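Local structure of alpha-1,3-glucanase (Bacillus circulans, 5ZRU) at residues V214-I222 and I242-A250; W381-A390 and T438-Q446. The protein probably hydrolyses alpha-1,3-glucan, this chain being the catalytic unit of a longer glycoside hydrolase family 87 enzyme that binds calcium and zinc. All blocks are in the same frame, centred on the assembly; numbering follows the deposited sequence.

Interaction 1 (V214-I222 and I242-A250); sequences VTSGKILYI and INNITIMGA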
loop_
_atom_site.group_PDB
_atom_site.type_symbol
_atom_site.label_atom_id
_atom_site.label_comp_id
_atom_site.label_asym_id
_atom_site.label_seq_id
_atom_site.Cartn_x
_atom_site.Cartn_y
_atom_site.Cartn_z
ATOM N N VAL A 214 4.332 -17.083 26.310
ATOM C CA VAL A 214 3.035 -16.921 26.954
ATOM C C VAL A 214 3.057 -17.524 28.352
ATOM O O VAL A 214 2.542 -16.928 29.303
ATOM C CB VAL A 214 1.929 -17.541 26.083
ATOM C CG1 VAL A 214 0.620 -17.650 26.862
ATOM C CG2 VAL A 214 1.728 -16.709 24.820
ATOM N N THR A 215 3.665 -18.702 28.502
ATOM C CA THR A 215 3.734 -19.336 29.815
ATOM C C THR A 215 4.547 -18.498 30.798
ATOM O O THR A 215 4.179 -18.379 31.973
ATOM C CB THR A 215 4.321 -20.744 29.684
ATOM O OG1 THR A 215 3.354 -21.604 29.065
ATOM C CG2 THR A 215 4.692 -21.313 31.054
ATOM N N SER A 216 5.644 -17.892 30.340
ATOM C CA SER A 216 6.547 -17.191 31.244
ATOM C C SER A 216 6.246 -15.707 31.371
ATOM O O SER A 216 6.834 -15.044 32.233
ATOM C CB SER A 216 7.996 -17.371 30.790
ATOM O OG SER A 216 8.195 -16.790 29.512
ATOM N N GLY A 217 5.337 -15.177 30.559
ATOM C CA GLY A 217 5.128 -13.746 30.511
ATOM C C GLY A 217 6.303 -12.962 29.977
ATOM O O GLY A 217 6.443 -11.780 30.300
ATOM N N LYS A 218 7.161 -13.582 29.170
ATOM C CA LYS A 218 8.350 -12.920 28.653
ATOM C C LYS A 218 8.133 -12.435 27.222
ATOM O O LYS A 218 7.304 -12.967 26.479
ATOM C CB LYS A 218 9.557 -13.863 28.700
ATOM C CG LYS A 218 10.001 -14.223 30.111
ATOM C CD LYS A 218 11.181 -15.181 30.087
ATOM C CE LYS A 218 11.681 -15.467 31.499
ATOM N NZ LYS A 218 12.813 -16.441 31.486
ATOM N N ILE A 219 8.900 -11.405 26.847
ATOM C CA ILE A 219 8.956 -10.970 25.453
ATOM C C ILE A 219 9.487 -12.101 24.583
ATOM O O ILE A 219 10.412 -12.825 24.973
ATOM C CB ILE A 219 9.848 -9.724 25.326
ATOM C CG1 ILE A 219 9.191 -8.506 25.970
ATOM C CG2 ILE A 219 10.224 -9.428 23.868
ATOM C CD1 ILE A 219 10.171 -7.372 26.178
ATOM N N LEU A 220 8.922 -12.245 23.380
ATOM C CA LEU A 220 9.465 -13.149 22.366
ATOM C C LEU A 220 10.345 -12.336 21.423
ATOM O O LEU A 220 9.851 -11.479 20.688
ATOM C CB LEU A 220 8.352 -13.862 21.594
ATOM C CG LEU A 220 8.801 -14.737 20.413
ATOM C CD1 LEU A 220 9.896 -15.696 20.839
ATOM C CD2 LEU A 220 7.611 -15.506 19.808
ATOM N N TYR A 221 11.643 -12.619 21.432
ATOM C CA TYR A 221 12.618 -11.940 20.591
ATOM C C TYR A 221 12.969 -12.807 19.388
ATOM O O TYR A 221 13.147 -14.022 19.513
ATOM C CB TYR A 221 13.882 -11.635 21.405
ATOM C CG TYR A 221 15.014 -10.944 20.659
ATOM C CD1 TYR A 221 14.875 -9.638 20.204
ATOM C CD2 TYR A 221 16.242 -11.582 20.470
ATOM C CE1 TYR A 221 15.918 -8.995 19.554
ATOM C CE2 TYR A 221 17.297 -10.942 19.822
ATOM C CZ TYR A 221 17.119 -9.646 19.371
ATOM O OH TYR A 221 18.140 -8.999 18.749
ATOM N N ILE A 222 13.057 -12.180 18.220
ATOM C CA ILE A 222 13.550 -12.831 17.014
ATOM C C ILE A 222 14.850 -12.130 16.629
ATOM O O ILE A 222 14.820 -10.953 16.243
ATOM C CB ILE A 222 12.531 -12.776 15.868
ATOM C CG1 ILE A 222 11.196 -13.370 16.314
ATOM C CG2 ILE A 222 13.054 -13.559 14.647
ATOM C CD1 ILE A 222 10.061 -13.115 15.334
ATOM N N ILE A 242 -4.641 -16.111 23.235
ATOM C CA ILE A 242 -3.563 -15.503 24.010
ATOM C C ILE A 242 -4.056 -14.193 24.608
ATOM O O ILE A 242 -4.742 -13.412 23.939
ATOM C CB ILE A 242 -2.317 -15.282 23.127
ATOM C CG1 ILE A 242 -1.627 -16.621 22.852
ATOM C CG2 ILE A 242 -1.331 -14.313 23.791
ATOM C CD1 ILE A 242 -0.487 -16.535 21.849
ATOM N N ASN A 243 -3.711 -13.950 25.874
ATOM C CA ASN A 243 -4.060 -12.694 26.527
ATOM C C ASN A 243 -3.165 -11.570 26.021
ATOM O O ASN A 243 -3.614 -10.726 25.245
ATOM C CB ASN A 243 -3.960 -12.826 28.055
ATOM C CG ASN A 243 -5.122 -13.618 28.659
ATOM O OD1 ASN A 243 -6.268 -13.480 28.237
ATOM N ND2 ASN A 243 -4.825 -14.443 29.657
ATOM N N ASN A 244 -1.901 -11.546 26.439
ATOM C CA ASN A 244 -0.975 -10.504 26.016
ATOM C C ASN A 244 0.305 -11.127 25.480
ATOM O O ASN A 244 0.787 -12.130 26.013
ATOM C CB ASN A 244 -0.648 -9.553 27.180
ATOM C CG ASN A 244 -1.893 -8.969 27.815
ATOM O OD1 ASN A 244 -2.585 -8.155 27.203
ATOM N ND2 ASN A 244 -2.180 -9.368 29.060
ATOM N N ILE A 245 0.872 -10.531 24.438
ATOM C CA ILE A 245 2.140 -11.039 23.924
ATOM C C ILE A 245 2.890 -9.909 23.233
ATOM O O ILE A 245 2.295 -9.066 22.556
ATOM C CB ILE A 245 1.933 -12.262 22.996
ATOM C CG1 ILE A 245 3.282 -12.915 22.667
ATOM C CG2 ILE A 245 1.153 -11.889 21.715
ATOM C CD1 ILE A 245 3.153 -14.259 21.946
ATOM N N THR A 246 4.203 -9.880 23.446
ATOM C CA THR A 246 5.099 -8.960 22.765
ATOM C C THR A 246 6.087 -9.764 21.935
ATOM O O THR A 246 6.742 -10.673 22.456
ATOM C CB THR A 246 5.829 -8.069 23.769
ATOM O OG1 THR A 246 4.862 -7.269 24.458
ATOM C CG2 THR A 246 6.838 -7.155 23.058
ATOM N N ILE A 247 6.173 -9.445 20.645
ATOM C CA ILE A 247 7.080 -10.118 19.719
ATOM C C ILE A 247 7.900 -9.043 19.024
ATOM O O ILE A 247 7.337 -8.148 18.385
ATOM C CB ILE A 247 6.323 -10.960 18.682
ATOM C CG1 ILE A 247 5.443 -12.005 19.386
ATOM C CG2 ILE A 247 7.306 -11.561 17.663
ATOM C CD1 ILE A 247 4.389 -12.623 18.474
ATOM N N MET A 248 9.221 -9.116 19.154
ATOM C CA MET A 248 10.073 -8.055 18.638
ATOM C C MET A 248 11.267 -8.655 17.915
ATOM O O MET A 248 11.941 -9.534 18.460
ATOM C CB MET A 248 10.572 -7.130 19.760
ATOM C CG MET A 248 11.287 -5.876 19.240
ATOM S SD MET A 248 12.126 -4.948 20.553
ATOM C CE MET A 248 13.530 -6.013 20.856
ATOM N N GLY A 249 11.538 -8.162 16.707
ATOM C CA GLY A 249 12.716 -8.555 15.968
ATOM C C GLY A 249 13.865 -7.597 16.222
ATOM O O GLY A 249 13.791 -6.691 17.056
ATOM N N ALA A 250 14.942 -7.788 15.462
ATOM C CA ALA A 250 16.120 -6.937 15.601
ATOM C C ALA A 250 16.091 -5.711 14.688
ATOM O O ALA A 250 17.052 -4.932 14.685
ATOM C CB ALA A 250 17.396 -7.746 15.329
HETATM O O HOH W 1 5.145 -11.557 25.630
#
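The carbonyl oxygen Met-248 O is gripped twice by the neighbouring strand: Ile-222 N gives it a hydrogen bond of 2.9 Å, and the CA-H of Tyr-221 approaches at 3.3 Å from CA to that oxygen. One step earlier Leu-220 O takes Met-248 N, and Leu-220 N reaches Thr-246 O at 2.8 Å, nearly straight at 169°. This is the ladder of two parallel strands from successive coils of the beta-helix of the catalytic unit. In the loop before the strand, water 1 bridges the two backbones, donating to Lys-218 O and accepting from Thr-246 N. With Tyr-221 CG anti to the backbone N (chi1 179°), the ring crosses the Met-248 side chain at a slant, and the bend at chi3 brings Met-248 CE 3.9 Å from Tyr-221 CD1; Tyr-221 OH bonds to Ile-180 O and lies 3.7 Å from Ala-250 CB. A leucine in place of Tyr-221 would probably leave Ile-180 O without this hydroxyl and the Met-248 methyl without its aromatic neighbour. On the other face Leu-220 lies side by side with Ile-247, and Ile-222 CD1 meets Ile-247 CG2 at 3.9 Å; helix 203-216 packs against Leu-220 and Ile-222. Backbone bonds thus fix the register, while aliphatic branches pack on the side toward the helix.

Interaction 2 (W381-A390 and T438-Q446); sequences WTSNVNGAPA and TVFPGYHFQ. With SO4 (sulfate ion), chain D.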
loop_
_atom_site.group_PDB
_atom_site.type_symbol
_atom_site.label_atom_id
_atom_site.label_comp_id
_atom_site.label_asym_id
_atom_site.label_seq_id
_atom_site.Cartn_x
_atom_site.Cartn_y
_atom_site.Cartn_z
ATOM N N TRP A 381 -13.804 -1.517 5.732
ATOM C CA TRP A 381 -14.986 -2.228 5.239
ATOM C C TRP A 381 -15.788 -2.671 6.460
ATOM O O TRP A 381 -15.429 -3.636 7.139
ATOM C CB TRP A 381 -14.582 -3.408 4.359
ATOM C CG TRP A 381 -15.749 -4.269 3.936
ATOM C CD1 TRP A 381 -17.065 -3.920 3.924
ATOM C CD2 TRP A 381 -15.689 -5.625 3.488
ATOM N NE1 TRP A 381 -17.836 -4.974 3.495
ATOM C CE2 TRP A 381 -17.014 -6.035 3.217
ATOM C CE3 TRP A 381 -14.646 -6.530 3.284
ATOM C CZ2 TRP A 381 -17.322 -7.314 2.760
ATOM C CZ3 TRP A 381 -14.953 -7.801 2.820
ATOM C CH2 TRP A 381 -16.281 -8.181 2.563
ATOM N N THR A 382 -16.891 -1.973 6.734
ATOM C CA THR A 382 -17.720 -2.284 7.901
ATOM C C THR A 382 -18.672 -3.439 7.570
ATOM O O THR A 382 -19.893 -3.289 7.470
ATOM C CB THR A 382 -18.468 -1.041 8.371
ATOM O OG1 THR A 382 -19.094 -0.415 7.250
ATOM C CG2 THR A 382 -17.500 -0.036 9.016
ATOM N N SER A 383 -18.072 -4.620 7.404
ATOM C CA SER A 383 -18.813 -5.857 7.211
ATOM C C SER A 383 -19.475 -6.296 8.517
ATOM O O SER A 383 -19.130 -5.830 9.607
ATOM C CB SER A 383 -17.885 -6.957 6.697
ATOM O OG SER A 383 -16.802 -7.171 7.591
ATOM N N ASN A 384 -20.444 -7.213 8.397
ATOM C CA ASN A 384 -21.230 -7.632 9.557
ATOM C C ASN A 384 -21.409 -9.149 9.608
ATOM O O ASN A 384 -22.444 -9.642 10.077
ATOM C CB ASN A 384 -22.598 -6.939 9.581
ATOM C CG ASN A 384 -23.531 -7.408 8.465
ATOM O OD1 ASN A 384 -23.096 -7.924 7.443
ATOM N ND2 ASN A 384 -24.830 -7.226 8.672
ATOM N N VAL A 385 -20.405 -9.900 9.150
ATOM C CA VAL A 385 -20.476 -11.353 9.206
ATOM C C VAL A 385 -20.513 -11.797 10.660
ATOM O O VAL A 385 -19.796 -11.261 11.516
ATOM C CB VAL A 385 -19.288 -11.987 8.463
ATOM C CG1 VAL A 385 -19.412 -13.506 8.449
ATOM C CG2 VAL A 385 -19.168 -11.422 7.042
ATOM N N ASN A 386 -21.380 -12.766 10.953
ATOM C CA ASN A 386 -21.501 -13.324 12.300
ATOM C C ASN A 386 -21.896 -12.270 13.328
ATOM O O ASN A 386 -21.572 -12.394 14.508
ATOM C CB ASN A 386 -20.207 -14.026 12.729
ATOM C CG ASN A 386 -19.856 -15.185 11.830
ATOM O OD1 ASN A 386 -20.739 -15.855 11.296
ATOM N ND2 ASN A 386 -18.563 -15.425 11.647
ATOM N N GLY A 387 -22.604 -11.225 12.905
ATOM C CA GLY A 387 -23.079 -10.248 13.862
ATOM C C GLY A 387 -22.046 -9.250 14.334
ATOM O O GLY A 387 -22.185 -8.703 15.434
ATOM N N ALA A 388 -21.008 -9.001 13.550
ATOM C CA ALA A 388 -20.046 -7.973 13.913
ATOM C C ALA A 388 -20.748 -6.620 13.998
ATOM O O ALA A 388 -21.644 -6.337 13.192
ATOM C CB ALA A 388 -18.915 -7.911 12.885
ATOM N N PRO A 389 -20.370 -5.764 14.945
ATOM C CA PRO A 389 -20.939 -4.416 14.998
ATOM C C PRO A 389 -20.352 -3.546 13.902
ATOM O O PRO A 389 -19.354 -3.887 13.267
ATOM C CB PRO A 389 -20.510 -3.920 16.378
ATOM C CG PRO A 389 -19.156 -4.544 16.542
ATOM C CD PRO A 389 -19.317 -5.941 15.963
ATOM N N ALA A 390 -20.969 -2.388 13.702
ATOM C CA ALA A 390 -20.433 -1.431 12.741
ATOM C C ALA A 390 -19.100 -0.868 13.223
ATOM O O ALA A 390 -18.983 -0.410 14.365
ATOM C CB ALA A 390 -21.431 -0.299 12.511
ATOM N N THR A 438 -21.051 2.548 -1.369
ATOM C CA THR A 438 -21.920 1.674 -0.592
ATOM C C THR A 438 -22.159 0.355 -1.326
ATOM O O THR A 438 -23.215 -0.266 -1.178
ATOM C CB THR A 438 -23.244 2.372 -0.259
ATOM O OG1 THR A 438 -23.869 2.851 -1.463
ATOM C CG2 THR A 438 -22.999 3.570 0.665
ATOM N N VAL A 439 -21.165 -0.104 -2.098
ATOM C CA VAL A 439 -21.355 -1.301 -2.921
ATOM C C VAL A 439 -21.177 -2.611 -2.161
ATOM O O VAL A 439 -21.582 -3.663 -2.666
ATOM C CB VAL A 439 -20.406 -1.241 -4.138
ATOM C CG1 VAL A 439 -19.027 -1.755 -3.775
ATOM C CG2 VAL A 439 -20.989 -2.019 -5.315
ATOM N N PHE A 440 -20.621 -2.593 -0.956
ATOM C CA PHE A 440 -20.252 -3.841 -0.303
ATOM C C PHE A 440 -21.267 -4.247 0.756
ATOM O O PHE A 440 -22.030 -3.413 1.252
ATOM C CB PHE A 440 -18.859 -3.706 0.327
ATOM C CG PHE A 440 -17.776 -3.507 -0.692
ATOM C CD1 PHE A 440 -17.631 -4.407 -1.742
ATOM C CD2 PHE A 440 -16.946 -2.396 -0.645
ATOM C CE1 PHE A 440 -16.644 -4.226 -2.705
ATOM C CE2 PHE A 440 -15.960 -2.207 -1.607
ATOM C CZ PHE A 440 -15.809 -3.119 -2.640
ATOM N N PRO A 441 -21.306 -5.538 1.108
ATOM C CA PRO A 441 -22.170 -5.992 2.204
ATOM C C PRO A 441 -21.824 -5.312 3.516
ATOM O O PRO A 441 -20.714 -4.811 3.718
ATOM C CB PRO A 441 -21.885 -7.500 2.286
ATOM C CG PRO A 441 -21.412 -7.868 0.929
ATOM C CD PRO A 441 -20.660 -6.668 0.410
ATOM N N GLY A 442 -22.793 -5.300 4.416
ATOM C CA GLY A 442 -22.575 -4.787 5.757
ATOM C C GLY A 442 -23.200 -3.424 5.985
ATOM O O GLY A 442 -24.133 -3.004 5.300
ATOM N N TYR A 443 -22.660 -2.719 6.981
ATOM C CA TYR A 443 -23.169 -1.401 7.339
ATOM C C TYR A 443 -22.707 -0.352 6.345
ATOM O O TYR A 443 -21.566 -0.393 5.871
ATOM C CB TYR A 443 -22.689 -0.990 8.727
ATOM C CG TYR A 443 -22.981 -1.998 9.795
ATOM C CD1 TYR A 443 -24.178 -1.966 10.499
ATOM C CD2 TYR A 443 -22.054 -2.977 10.107
ATOM C CE1 TYR A 443 -24.439 -2.885 11.491
ATOM C CE2 TYR A 443 -22.298 -3.896 11.089
ATOM C CZ TYR A 443 -23.492 -3.852 11.777
ATOM O OH TYR A 443 -23.718 -4.782 12.758
ATOM N N HIS A 444 -23.592 0.602 6.049
ATOM C CA HIS A 444 -23.211 1.775 5.267
ATOM C C HIS A 444 -23.230 3.010 6.166
ATOM O O HIS A 444 -22.702 2.944 7.284
ATOM C CB HIS A 444 -24.106 1.878 4.029
ATOM C CG HIS A 444 -23.904 0.733 3.085
ATOM N ND1 HIS A 444 -24.923 0.161 2.352
ATOM C CD2 HIS A 444 -22.785 0.029 2.789
ATOM C CE1 HIS A 444 -24.435 -0.837 1.634
ATOM N NE2 HIS A 444 -23.139 -0.935 1.878
ATOM N N PHE A 445 -23.799 4.136 5.716
ATOM C CA PHE A 445 -23.540 5.420 6.369
ATOM C C PHE A 445 -24.759 6.009 7.067
ATOM O O PHE A 445 -24.733 7.190 7.427
ATOM C CB PHE A 445 -22.984 6.430 5.352
ATOM C CG PHE A 445 -21.686 5.995 4.726
ATOM C CD1 PHE A 445 -20.498 6.062 5.449
ATOM C CD2 PHE A 445 -21.658 5.490 3.438
ATOM C CE1 PHE A 445 -19.304 5.632 4.887
ATOM C CE2 PHE A 445 -20.475 5.058 2.875
ATOM C CZ PHE A 445 -19.298 5.131 3.603
ATOM N N GLN A 446 -25.817 5.223 7.268
ATOM C CA GLN A 446 -27.059 5.789 7.791
ATOM C C GLN A 446 -26.862 6.381 9.182
ATOM O O GLN A 446 -27.462 7.410 9.515
ATOM C CB GLN A 446 -28.152 4.724 7.822
ATOM C CG GLN A 446 -29.455 5.229 8.423
ATOM C CD GLN A 446 -30.537 4.170 8.459
ATOM O OE1 GLN A 446 -31.106 3.812 7.425
ATOM N NE2 GLN A 446 -30.826 3.662 9.653
HETATM S S SO4 D . -26.999 1.368 7.073
HETATM O O1 SO4 D . -28.176 1.465 6.204
HETATM O O2 SO4 D . -26.113 2.480 6.779
HETATM O O3 SO4 D . -27.411 1.426 8.475
HETATM O O4 SO4 D . -26.319 0.101 6.810
HETATM O O HOH W 2 -25.912 -6.555 11.551
#
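Two loops projecting from the parallel beta-helix join where Tyr-443 settles against Thr-382, Ala-388 and Ala-390. Ala-390 CB sits over the centre of the tyrosine ring in a CH-pi contact, 3.6 Å from its centroid. Tyr-443 OH donates to Ala-388 O at 2.6 Å, in the carbonyl plane on a lone pair, and also receives water 2, which accepts from Asn-384 ND2; together these should restrict how the ring can turn. Thr-382 and Tyr-443 are tied twice, once through the backbone and once through the threonine hydroxyl. Tyr-443 N bonds to Thr-382 O at 2.9 Å, and Thr-382 OG1, lying between its own N and carbonyl carbon (chi1 49°), returns a 2.8 Å bond to Tyr-443 O from above that carbonyl's plane. Gly-442 passes so close to Thr-382 O that a side chain would collide with it. Beyond, Trp-381 NE1 points within its ring plane to Pro-441 O at 2.9 Å, while Phe-440 turns its edge to the indole face, planes at 51°. A sulfate, probably from the crystallisation liquor, accepts hydrogen bonds from His-444 N and Gln-446 N. The loops follow strands 378-381 and 435-437, between which strand 411-412 runs, and Phe-413 adds a second edge-to-face partner for Phe-440.

In the fold
Interactions 1 and 2 follow one another along the chain and lie in different coils of the same beta-helical region, their centres 33 Å apart and their nearest atoms about 18 Å apart, so they do not touch. Interaction 1 pairs early strands beside helix 203-216, whereas interaction 2 ties protruding loops two strands apart. Each lies near a metal site of its own. The side chain of Thr-246 is about 4 Å from that of the zinc ligand Asp-278 and about 6 Å from a zinc ion. In interaction 2 the side chain of Phe-440 is about 6 Å from a calcium ion and from the side chain of the calcium ligand Asp-375.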